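SA2223 protein (Staphylococcus aureus, PDB 5KCB) binds the aromatic cation ethidium and probably serves as a receptor for small-molecule effectors. Local coordinates at residues G32-C37 / M69-A74; L58-P63 / P132-Y137; Q6-L11 / I89-S94. All coordinates share one frame; numbering follows the deposited sequence.

Interactions 1 and 2 are buried and border the ethidium site. Interaction 3 lies at the surface, with its centre about 20 Å from that of interaction 1 and about 12 Å from that of interaction 2. Strands 69-76 and 57-63 are neighbours in the antiparallel barrel, and probable backbone hydrogen bonds, such as Leu58 N to Ala74 O, join the first two contacts. Interaction 1 sets a helix on this sheet through aromatic faces and one indole N-H hydrogen bond. Interaction 2 joins two strands by backbone bonds, with side chains packed on both faces. Interaction 3 closes the barrel between 4-20 and 87-102. It is mostly polar, but Leu91 reaches Phe134 and Pro132 of interaction 2.

Interaction 1: G32-C37 / M69-A74; sequences GFWQRC and MSYMIA. With ET (ethidium), chain B.
One wall of the ethidium site is formed where Trp34, on helix 23-39, meets Tyr71 and Ile73 of barrel strand 69-76. The Trp34 NE1-H points at Tyr71 OH. The bond from NE1 to OH is 3.1 Å long, and its N-H...O angle is 148°. The hydroxyl sits at the indole edge, close to the ring plane. The two side chains cross at about a right angle, and the hydroxyl end of the phenol comes closest to the indole nitrogen. Ile73 covers the indole face turned away from ethidium. With its CG1 anti to the carbonyl carbon and an extended chi2 of 168°, it sends CD1 into the angle between two rings. CD1 lies 3.7 Å from the centroid of the Trp34 five-membered ring, over its face. The same CD1 lies 3.9 Å from the centroid of the Phe33 ring, also over the face but toward the rim. Both are CH-pi contacts. Cys37 SG touches this methyl as well. Phe33 CG is anti to its backbone N, and the ring extends toward the strand. Its CD2 meets Tyr71 CD2 at 3.9 Å. Ile43 of helix 42-49 packs on both Trp34 and Ile73.

Ethidium lies over the opposite face of the indole. Its C1 is 3.3 Å from Trp34 NE1. Trp34 is therefore held between ligand and Ile73, while the edge bond fixes the turn of its ring. Tyr71 OH has a further, weak hydrogen bond to Glu135 OE1, which links the indole to a carboxylate. The chemistry suits a flat cation: an aromatic face for contact, apolar backing behind it, and an acidic group close by that would probably favour positive charge.

Interaction 2: L58-P63 / P132-Y137; sequences LGLCIP and PFFELY. With ET (ethidium), chain B.
Pro132 packs its CB against Ile62 CG1 at 4.2 Å, just before strand 133-137 pairs with strand 57-63. The strands run antiparallel. Phe133 and Cys61 form a hydrogen-bonded pair. Cys61 N gives a nearly straight hydrogen bond to Phe133 O, while the return bond from Phe133 N is weak. Phe133 takes chi1 of 64°, with CG between the backbone N and the carbonyl carbon, and its ring comes back over Cys61. Cys61 CB stands 3.9 Å from the ring centroid, over the face. The sulfur lies obliquely to the same ring.

Phe134 points to the other face of the sheet, beside Leu60. Its CB touches Leu60 CG at 3.7 Å. Leu58 CD2 sits over one face of its ring, 3.6 Å from the centroid, and Trp152 of strand 148-155 stacks with the ring. Glu135 pairs with Gly59 through two backbone bonds. Tyr71 OH packs on Gly59 CA, where there is no side chain. Leu136 brings CD1 to Leu58 CD1 at 3.8 Å. Tyr137 gives its hydroxyl proton to Glu135 OE1, 2.7 Å from OH and above the carboxylate plane. Ethidium presents its edge at C9 and C10 to the face of the Tyr137 ring. Glu135 OE1 itself is 4.7 Å from ethidium C2.

Two neighbouring strands of a closed antiparallel barrel, with Tyr137 against the ligand and Glu135 behind it, are consistent with an effector-binding domain, here holding the cation ethidium.

Interaction 3: Q6-L11 / I89-S94; sequences QQLASL and ITLASS
Ser93 holds its OG anti to the backbone N (chi1 163°), a turn that carries the hydroxyl to Leu8 O. Leu91 stands on the face of the sheet that carries Leu8 and Leu11; its CG is anti to the backbone N (chi1 -178°), and its CD2 comes nearest to Leu8 CD1. The contact closes the antiparallel barrel: strands 4-20 and 87-102 meet here and complete the ring of strands. Both strands are interrupted at this point. Regular pairing holds on each side of the break, at Leu8 with Ser94 and at Leu11 with Leu91. Two residues of each strand, Ala9 and Ser10 on one and Ala92 and Ser93 on the other, lie between these pairs.

At the first pair, Leu8 N bonds to Ser94 O at 3.0 Å. Leu8 O is gripped twice, by Ser94 N and by Ser93 OG, with OG 2.8 Å from the oxygen. The serine hydroxyl thus adds a side-chain bond beside the backbone one. At the second pair, Leu91 N gives a short, straight bond to Leu11 O, 2.7 Å with an N-H...O angle of 169°. Leu11 N returns a bond to Leu91 O.

Side-chain contact is slight. Leu8 CD1 approaches Leu91 CD2 at 4.4 Å, and these two leucines share Tyr96 as a neighbour. Leu91 also touches Pro132. Among the more exposed residues, Ser10 OG lies against the methyl CG2 of Thr90, 3.5 Å away. Most of the hold is therefore polar and made by the backbone. Where direct pairing lapses, a water spans the strands: it donates one hydrogen bond to Ala9 O at 2.7 Å and another to Leu91 O at 2.9 Å.

Interaction 1: G32-C37 / M69-A74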
loop_
_atom_site.group_PDB
_atom_site.type_symbol
_atom_site.label_atom_id
_atom_site.label_comp_id
_atom_site.label_asym_id
_atom_site.label_seq_id
_atom_site.Cartn_x
_atom_site.Cartn_y
_atom_site.Cartn_z
ATOM N N GLY A 32 5.354 -13.250 -6.265
ATOM C CA GLY A 32 5.876 -13.473 -7.593
ATOM C C GLY A 32 6.003 -12.204 -8.413
ATOM O O GLY A 32 6.950 -12.045 -9.150
ATOM N N PHE A 33 5.022 -11.320 -8.287
ATOM C CA PHE A 33 4.999 -10.053 -8.995
ATOM C C PHE A 33 6.188 -9.215 -8.538
ATOM O O PHE A 33 6.872 -8.631 -9.337
ATOM C CB PHE A 33 3.650 -9.353 -8.736
ATOM C CG PHE A 33 3.476 -8.028 -9.417
ATOM C CD1 PHE A 33 4.045 -7.766 -10.639
ATOM C CD2 PHE A 33 2.687 -7.054 -8.843
ATOM C CE1 PHE A 33 3.856 -6.554 -11.260
ATOM C CE2 PHE A 33 2.501 -5.839 -9.455
ATOM C CZ PHE A 33 3.095 -5.589 -10.660
ATOM N N TRP A 34 6.434 -9.183 -7.243
ATOM C CA TRP A 34 7.560 -8.450 -6.716
ATOM C C TRP A 34 8.855 -9.045 -7.270
ATOM O O TRP A 34 9.737 -8.321 -7.677
ATOM C CB TRP A 34 7.591 -8.517 -5.202
ATOM C CG TRP A 34 6.737 -7.535 -4.495
ATOM C CD1 TRP A 34 5.520 -7.757 -3.964
ATOM C CD2 TRP A 34 7.050 -6.173 -4.212
ATOM N NE1 TRP A 34 5.042 -6.630 -3.383
ATOM C CE2 TRP A 34 5.966 -5.638 -3.517
ATOM C CE3 TRP A 34 8.139 -5.356 -4.484
ATOM C CZ2 TRP A 34 5.937 -4.337 -3.092
ATOM C CZ3 TRP A 34 8.108 -4.071 -4.068
ATOM C CH2 TRP A 34 7.020 -3.568 -3.375
ATOM N N GLN A 35 8.935 -10.373 -7.285
ATOM C CA GLN A 35 10.113 -11.077 -7.772
ATOM C C GLN A 35 10.355 -10.741 -9.234
ATOM O O GLN A 35 11.471 -10.488 -9.619
ATOM C CB GLN A 35 9.982 -12.592 -7.550
ATOM C CG GLN A 35 10.421 -13.042 -6.163
ATOM C CD GLN A 35 9.748 -14.313 -5.641
ATOM O OE1 GLN A 35 9.361 -15.205 -6.400
ATOM N NE2 GLN A 35 9.631 -14.404 -4.325
ATOM N N ARG A 36 9.303 -10.728 -10.033
ATOM C CA ARG A 36 9.427 -10.385 -11.431
ATOM C C ARG A 36 9.877 -8.934 -11.632
ATOM O O ARG A 36 10.680 -8.647 -12.498
ATOM C CB ARG A 36 8.136 -10.679 -12.199
ATOM C CG ARG A 36 7.948 -12.147 -12.550
ATOM C CD ARG A 36 6.676 -12.413 -13.327
ATOM N NE ARG A 36 5.494 -12.392 -12.488
ATOM C CZ ARG A 36 4.546 -11.474 -12.548
ATOM N NH1 ARG A 36 4.618 -10.498 -13.410
ATOM N NH2 ARG A 36 3.522 -11.549 -11.742
ATOM N N CYS A 37 9.330 -8.030 -10.831
ATOM C CA CYS A 37 9.680 -6.620 -10.913
ATOM C C CYS A 37 11.157 -6.384 -10.564
ATOM O O CYS A 37 11.813 -5.612 -11.217
ATOM C CB CYS A 37 8.730 -5.753 -10.065
ATOM S SG CYS A 37 7.137 -5.388 -10.828
ATOM N N MET A 69 -9.475 -8.063 -7.653
ATOM C CA MET A 69 -8.531 -7.295 -6.875
ATOM C C MET A 69 -7.220 -7.064 -7.611
ATOM O O MET A 69 -6.617 -7.980 -8.119
ATOM C CB MET A 69 -8.278 -7.983 -5.545
ATOM C CG MET A 69 -7.157 -7.384 -4.745
ATOM S SD MET A 69 -7.507 -5.690 -4.304
ATOM C CE MET A 69 -8.911 -5.915 -3.217
ATOM N N SER A 70 -6.796 -5.814 -7.643
ATOM C CA SER A 70 -5.569 -5.406 -8.289
ATOM C C SER A 70 -4.483 -5.025 -7.294
ATOM O O SER A 70 -4.770 -4.601 -6.192
ATOM C CB SER A 70 -5.818 -4.219 -9.207
ATOM O OG SER A 70 -6.452 -4.599 -10.382
ATOM N N TYR A 71 -3.231 -5.206 -7.698
ATOM C CA TYR A 71 -2.087 -4.857 -6.888
ATOM C C TYR A 71 -1.154 -4.027 -7.737
ATOM O O TYR A 71 -0.847 -4.372 -8.857
ATOM C CB TYR A 71 -1.375 -6.090 -6.359
ATOM C CG TYR A 71 -0.339 -5.845 -5.293
ATOM C CD1 TYR A 71 -0.690 -5.759 -3.966
ATOM C CD2 TYR A 71 0.992 -5.738 -5.608
ATOM C CE1 TYR A 71 0.255 -5.552 -2.990
ATOM C CE2 TYR A 71 1.939 -5.536 -4.638
ATOM C CZ TYR A 71 1.564 -5.441 -3.332
ATOM O OH TYR A 71 2.501 -5.247 -2.367
ATOM N N MET A 72 -0.708 -2.918 -7.195
ATOM C CA MET A 72 0.183 -2.054 -7.915
ATOM C C MET A 72 1.438 -1.736 -7.141
ATOM O O MET A 72 1.384 -1.277 -6.029
ATOM C CB MET A 72 -0.522 -0.759 -8.266
ATOM C CG MET A 72 0.327 0.230 -9.030
ATOM S SD MET A 72 -0.519 1.764 -9.419
ATOM C CE MET A 72 0.594 2.552 -10.544
ATOM N N ILE A 73 2.573 -1.974 -7.767
ATOM C CA ILE A 73 3.847 -1.647 -7.173
ATOM C C ILE A 73 4.190 -0.292 -7.769
ATOM O O ILE A 73 4.268 -0.149 -8.968
ATOM C CB ILE A 73 4.908 -2.684 -7.498
ATOM C CG1 ILE A 73 4.582 -3.989 -6.783
ATOM C CG2 ILE A 73 6.268 -2.170 -7.095
ATOM C CD1 ILE A 73 5.395 -5.165 -7.234
ATOM N N ALA A 74 4.365 0.695 -6.907
ATOM C CA ALA A 74 4.614 2.055 -7.340
ATOM C C ALA A 74 5.340 2.988 -6.366
ATOM O O ALA A 74 5.514 2.694 -5.206
ATOM C CB ALA A 74 3.296 2.683 -7.727
HETATM C C1 ET B . 6.298 -7.746 -0.580
HETATM C C2 ET B . 5.279 -8.676 -0.554
HETATM C C3 ET B . 5.540 -10.011 -0.829
HETATM C C4 ET B . 6.821 -10.461 -1.130
HETATM N N5 ET B . 9.212 -10.012 -1.474
HETATM C C6 ET B . 10.246 -9.136 -1.516
HETATM C C7 ET B . 11.062 -6.787 -1.269
HETATM C C8 ET B . 10.814 -5.450 -0.999
HETATM C C9 ET B . 9.546 -4.982 -0.696
HETATM C C10 ET B . 8.471 -5.846 -0.653
HETATM C C11 ET B . 10.022 -7.692 -1.236
HETATM C C12 ET B . 8.679 -7.184 -0.913
HETATM C C13 ET B . 7.581 -8.155 -0.881
HETATM C C14 ET B . 7.886 -9.575 -1.180
HETATM C C15 ET B . 11.643 -9.560 -1.845
HETATM C C16 ET B . 12.231 -9.128 -3.026
HETATM C C17 ET B . 13.521 -9.512 -3.346
HETATM C C18 ET B . 14.238 -10.348 -2.494
HETATM C C19 ET B . 13.660 -10.790 -1.309
HETATM C C20 ET B . 12.362 -10.382 -0.986
HETATM C C21 ET B . 9.424 -11.442 -1.768
HETATM C C22 ET B . 8.811 -11.829 -3.097
HETATM N N23 ET B . 4.518 -10.892 -0.793
HETATM N N24 ET B . 11.836 -4.580 -1.036
#

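Interaction 2: L58-P63 / P132-Y137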
loop_
_atom_site.group_PDB
_atom_site.type_symbol
_atom_site.label_atom_id
_atom_site.label_comp_id
_atom_site.label_asym_id
_atom_site.label_seq_id
_atom_site.Cartn_x
_atom_site.Cartn_y
_atom_site.Cartn_z
ATOM N N LEU A 58 5.596 1.567 -2.813
ATOM C CA LEU A 58 4.293 1.195 -2.335
ATOM C C LEU A 58 3.725 -0.037 -2.996
ATOM O O LEU A 58 3.895 -0.244 -4.172
ATOM C CB LEU A 58 3.313 2.323 -2.590
ATOM C CG LEU A 58 3.354 3.594 -1.770
ATOM C CD1 LEU A 58 4.382 4.532 -2.327
ATOM C CD2 LEU A 58 1.999 4.260 -1.766
ATOM N N GLY A 59 3.050 -0.848 -2.204
ATOM C CA GLY A 59 2.340 -2.005 -2.691
ATOM C C GLY A 59 0.881 -1.724 -2.394
ATOM O O GLY A 59 0.434 -1.908 -1.287
ATOM N N LEU A 60 0.134 -1.298 -3.397
ATOM C CA LEU A 60 -1.260 -0.942 -3.209
ATOM C C LEU A 60 -2.251 -1.981 -3.647
ATOM O O LEU A 60 -2.157 -2.506 -4.730
ATOM C CB LEU A 60 -1.613 0.340 -3.960
ATOM C CG LEU A 60 -0.787 1.594 -3.740
ATOM C CD1 LEU A 60 0.237 1.756 -4.838
ATOM C CD2 LEU A 60 -1.658 2.831 -3.654
ATOM N N CYS A 61 -3.211 -2.246 -2.784
ATOM C CA CYS A 61 -4.284 -3.160 -3.095
ATOM C C CYS A 61 -5.428 -2.263 -3.540
ATOM O O CYS A 61 -5.866 -1.413 -2.803
ATOM C CB CYS A 61 -4.663 -4.026 -1.897
ATOM S SG CYS A 61 -3.456 -5.293 -1.439
ATOM N N ILE A 62 -5.865 -2.456 -4.774
ATOM C CA ILE A 62 -6.922 -1.670 -5.386
ATOM C C ILE A 62 -8.121 -2.517 -5.781
ATOM O O ILE A 62 -8.016 -3.408 -6.602
ATOM C CB ILE A 62 -6.393 -0.985 -6.663
ATOM C CG1 ILE A 62 -5.182 -0.108 -6.366
ATOM C CG2 ILE A 62 -7.466 -0.182 -7.356
ATOM C CD1 ILE A 62 -4.478 0.362 -7.608
ATOM N N PRO A 63 -9.269 -2.248 -5.189
ATOM C CA PRO A 63 -10.466 -3.006 -5.531
ATOM C C PRO A 63 -10.953 -2.673 -6.917
ATOM O O PRO A 63 -10.948 -1.538 -7.295
ATOM C CB PRO A 63 -11.476 -2.529 -4.502
ATOM C CG PRO A 63 -11.077 -1.142 -4.225
ATOM C CD PRO A 63 -9.586 -1.107 -4.329
ATOM N N PRO A 132 -8.095 2.506 -2.058
ATOM C CA PRO A 132 -6.882 1.692 -1.992
ATOM C C PRO A 132 -6.173 1.746 -0.657
ATOM O O PRO A 132 -6.092 2.785 -0.084
ATOM C CB PRO A 132 -5.981 2.315 -3.051
ATOM C CG PRO A 132 -6.867 3.095 -3.925
ATOM C CD PRO A 132 -8.012 3.535 -3.093
ATOM N N PHE A 133 -5.658 0.624 -0.190
ATOM C CA PHE A 133 -4.867 0.586 1.027
ATOM C C PHE A 133 -3.517 0.049 0.603
ATOM O O PHE A 133 -3.422 -0.649 -0.385
ATOM C CB PHE A 133 -5.491 -0.211 2.162
ATOM C CG PHE A 133 -5.653 -1.668 1.891
ATOM C CD1 PHE A 133 -4.710 -2.559 2.309
ATOM C CD2 PHE A 133 -6.771 -2.147 1.258
ATOM C CE1 PHE A 133 -4.859 -3.904 2.084
ATOM C CE2 PHE A 133 -6.929 -3.492 1.031
ATOM C CZ PHE A 133 -5.968 -4.369 1.444
ATOM N N PHE A 134 -2.471 0.407 1.320
ATOM C CA PHE A 134 -1.144 -0.004 0.915
ATOM C C PHE A 134 -0.106 -0.249 1.981
ATOM O O PHE A 134 -0.228 0.175 3.107
ATOM C CB PHE A 134 -0.576 1.008 -0.074
ATOM C CG PHE A 134 -0.447 2.400 0.463
ATOM C CD1 PHE A 134 0.697 2.808 1.109
ATOM C CD2 PHE A 134 -1.445 3.316 0.272
ATOM C CE1 PHE A 134 0.828 4.093 1.576
ATOM C CE2 PHE A 134 -1.319 4.604 0.736
ATOM C CZ PHE A 134 -0.182 4.990 1.394
ATOM N N GLU A 135 0.937 -0.942 1.551
ATOM C CA GLU A 135 2.098 -1.259 2.355
ATOM C C GLU A 135 3.172 -0.343 1.822
ATOM O O GLU A 135 3.331 -0.200 0.626
ATOM C CB GLU A 135 2.534 -2.708 2.176
ATOM C CG GLU A 135 1.511 -3.741 2.561
ATOM C CD GLU A 135 1.523 -4.958 1.661
ATOM O OE1 GLU A 135 2.537 -5.243 1.013
ATOM O OE2 GLU A 135 0.498 -5.642 1.601
ATOM N N LEU A 136 3.890 0.298 2.719
ATOM C CA LEU A 136 4.954 1.189 2.319
ATOM C C LEU A 136 6.271 0.596 2.773
ATOM O O LEU A 136 6.449 0.341 3.944
ATOM C CB LEU A 136 4.751 2.556 2.936
ATOM C CG LEU A 136 5.803 3.591 2.617
ATOM C CD1 LEU A 136 5.717 4.020 1.177
ATOM C CD2 LEU A 136 5.620 4.774 3.525
ATOM N N TYR A 137 7.178 0.369 1.829
ATOM C CA TYR A 137 8.479 -0.222 2.130
ATOM C C TYR A 137 9.632 0.757 2.024
ATOM O O TYR A 137 10.021 1.163 0.954
ATOM C CB TYR A 137 8.726 -1.405 1.198
ATOM C CG TYR A 137 7.740 -2.510 1.386
ATOM C CD1 TYR A 137 7.909 -3.435 2.375
ATOM C CD2 TYR A 137 6.623 -2.607 0.597
ATOM C CE1 TYR A 137 7.007 -4.438 2.571
ATOM C CE2 TYR A 137 5.711 -3.611 0.787
ATOM C CZ TYR A 137 5.909 -4.522 1.786
ATOM O OH TYR A 137 5.029 -5.527 2.004
HETATM C C1 ET B . 6.298 -7.746 -0.580
HETATM C C2 ET B . 5.279 -8.676 -0.554
HETATM C C3 ET B . 5.540 -10.011 -0.829
HETATM C C4 ET B . 6.821 -10.461 -1.130
HETATM N N5 ET B . 9.212 -10.012 -1.474
HETATM C C6 ET B . 10.246 -9.136 -1.516
HETATM C C7 ET B . 11.062 -6.787 -1.269
HETATM C C8 ET B . 10.814 -5.450 -0.999
HETATM C C9 ET B . 9.546 -4.982 -0.696
HETATM C C10 ET B . 8.471 -5.846 -0.653
HETATM C C11 ET B . 10.022 -7.692 -1.236
HETATM C C12 ET B . 8.679 -7.184 -0.913
HETATM C C13 ET B . 7.581 -8.155 -0.881
HETATM C C14 ET B . 7.886 -9.575 -1.180
HETATM C C15 ET B . 11.643 -9.560 -1.845
HETATM C C16 ET B . 12.231 -9.128 -3.026
HETATM C C17 ET B . 13.521 -9.512 -3.346
HETATM C C18 ET B . 14.238 -10.348 -2.494
HETATM C C19 ET B . 13.660 -10.790 -1.309
HETATM C C20 ET B . 12.362 -10.382 -0.986
HETATM C C21 ET B . 9.424 -11.442 -1.768
HETATM C C22 ET B . 8.811 -11.829 -3.097
HETATM N N23 ET B . 4.518 -10.892 -0.793
HETATM N N24 ET B . 11.836 -4.580 -1.036
#

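Interaction 3: Q6-L11 / I89-S94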
loop_
_atom_site.group_PDB
_atom_site.type_symbol
_atom_site.label_atom_id
_atom_site.label_comp_id
_atom_site.label_asym_id
_atom_site.label_seq_id
_atom_site.Cartn_x
_atom_site.Cartn_y
_atom_site.Cartn_z
ATOM N N GLN A 6 -2.418 9.810 9.922
ATOM C CA GLN A 6 -1.719 10.580 8.923
ATOM C C GLN A 6 -2.677 10.948 7.815
ATOM O O GLN A 6 -3.694 10.310 7.623
ATOM C CB GLN A 6 -0.515 9.825 8.377
ATOM C CG GLN A 6 0.515 9.440 9.427
ATOM C CD GLN A 6 1.552 10.511 9.684
ATOM O OE1 GLN A 6 2.476 10.298 10.464
ATOM N NE2 GLN A 6 1.427 11.652 9.018
ATOM N N GLN A 7 -2.334 11.994 7.092
ATOM C CA GLN A 7 -3.149 12.480 6.015
ATOM C C GLN A 7 -2.299 12.698 4.782
ATOM O O GLN A 7 -1.134 13.012 4.873
ATOM C CB GLN A 7 -3.833 13.776 6.434
ATOM C CG GLN A 7 -4.495 14.530 5.308
ATOM C CD GLN A 7 -5.477 15.569 5.789
ATOM O OE1 GLN A 7 -5.357 16.087 6.887
ATOM N NE2 GLN A 7 -6.458 15.872 4.968
ATOM N N LEU A 8 -2.894 12.505 3.623
ATOM C CA LEU A 8 -2.202 12.694 2.384
ATOM C C LEU A 8 -3.011 13.514 1.432
ATOM O O LEU A 8 -4.215 13.370 1.335
ATOM C CB LEU A 8 -1.939 11.364 1.695
ATOM C CG LEU A 8 -0.971 10.370 2.295
ATOM C CD1 LEU A 8 -0.971 9.149 1.403
ATOM C CD2 LEU A 8 0.404 10.976 2.416
ATOM N N ALA A 9 -2.314 14.367 0.715
ATOM C CA ALA A 9 -2.893 15.178 -0.310
ATOM C C ALA A 9 -2.907 14.316 -1.550
ATOM O O ALA A 9 -2.313 13.266 -1.568
ATOM C CB ALA A 9 -2.071 16.429 -0.528
ATOM N N SER A 10 -3.554 14.781 -2.595
ATOM C CA SER A 10 -3.622 14.031 -3.824
ATOM C C SER A 10 -2.220 13.782 -4.353
ATOM O O SER A 10 -1.383 14.657 -4.318
ATOM C CB SER A 10 -4.420 14.807 -4.847
ATOM O OG SER A 10 -4.748 14.001 -5.949
ATOM N N LEU A 11 -1.976 12.567 -4.828
ATOM C CA LEU A 11 -0.669 12.187 -5.340
ATOM C C LEU A 11 -0.691 11.424 -6.641
ATOM O O LEU A 11 -1.610 10.685 -6.920
ATOM C CB LEU A 11 0.020 11.291 -4.337
ATOM C CG LEU A 11 0.510 11.909 -3.056
ATOM C CD1 LEU A 11 0.795 10.850 -2.030
ATOM C CD2 LEU A 11 1.742 12.737 -3.334
ATOM N N ILE A 89 -1.488 6.500 -11.970
ATOM C CA ILE A 89 -2.739 6.753 -11.287
ATOM C C ILE A 89 -2.625 7.907 -10.325
ATOM O O ILE A 89 -1.547 8.284 -9.914
ATOM C CB ILE A 89 -3.254 5.549 -10.485
ATOM C CG1 ILE A 89 -2.296 5.189 -9.367
ATOM C CG2 ILE A 89 -3.477 4.357 -11.379
ATOM C CD1 ILE A 89 -2.945 4.431 -8.248
ATOM N N THR A 90 -3.774 8.437 -9.956
ATOM C CA THR A 90 -3.860 9.511 -9.014
ATOM C C THR A 90 -4.437 8.899 -7.755
ATOM O O THR A 90 -5.437 8.220 -7.822
ATOM C CB THR A 90 -4.807 10.617 -9.498
ATOM O OG1 THR A 90 -4.257 11.281 -10.628
ATOM C CG2 THR A 90 -5.027 11.610 -8.431
ATOM N N LEU A 91 -3.801 9.124 -6.617
ATOM C CA LEU A 91 -4.310 8.599 -5.374
ATOM C C LEU A 91 -4.999 9.756 -4.663
ATOM O O LEU A 91 -4.366 10.705 -4.245
ATOM C CB LEU A 91 -3.203 8.017 -4.517
ATOM C CG LEU A 91 -3.645 7.393 -3.201
ATOM C CD1 LEU A 91 -4.352 6.081 -3.428
ATOM C CD2 LEU A 91 -2.489 7.197 -2.259
ATOM N N ALA A 92 -6.307 9.652 -4.530
ATOM C CA ALA A 92 -7.116 10.703 -3.920
ATOM C C ALA A 92 -6.754 10.958 -2.486
ATOM O O ALA A 92 -6.407 10.061 -1.762
ATOM C CB ALA A 92 -8.587 10.385 -4.046
ATOM N N SER A 93 -6.852 12.211 -2.090
ATOM C CA SER A 93 -6.500 12.612 -0.741
ATOM C C SER A 93 -7.331 11.858 0.279
ATOM O O SER A 93 -8.473 11.572 0.047
ATOM C CB SER A 93 -6.710 14.120 -0.570
ATOM O OG SER A 93 -6.767 14.508 0.781
ATOM N N SER A 94 -6.728 11.509 1.398
ATOM C CA SER A 94 -7.432 10.792 2.438
ATOM C C SER A 94 -6.689 10.827 3.743
ATOM O O SER A 94 -5.518 11.125 3.772
ATOM C CB SER A 94 -7.616 9.338 2.027
ATOM O OG SER A 94 -8.465 8.644 2.910
HETATM O O HOH W 1 -2.583 10.582 -1.959
#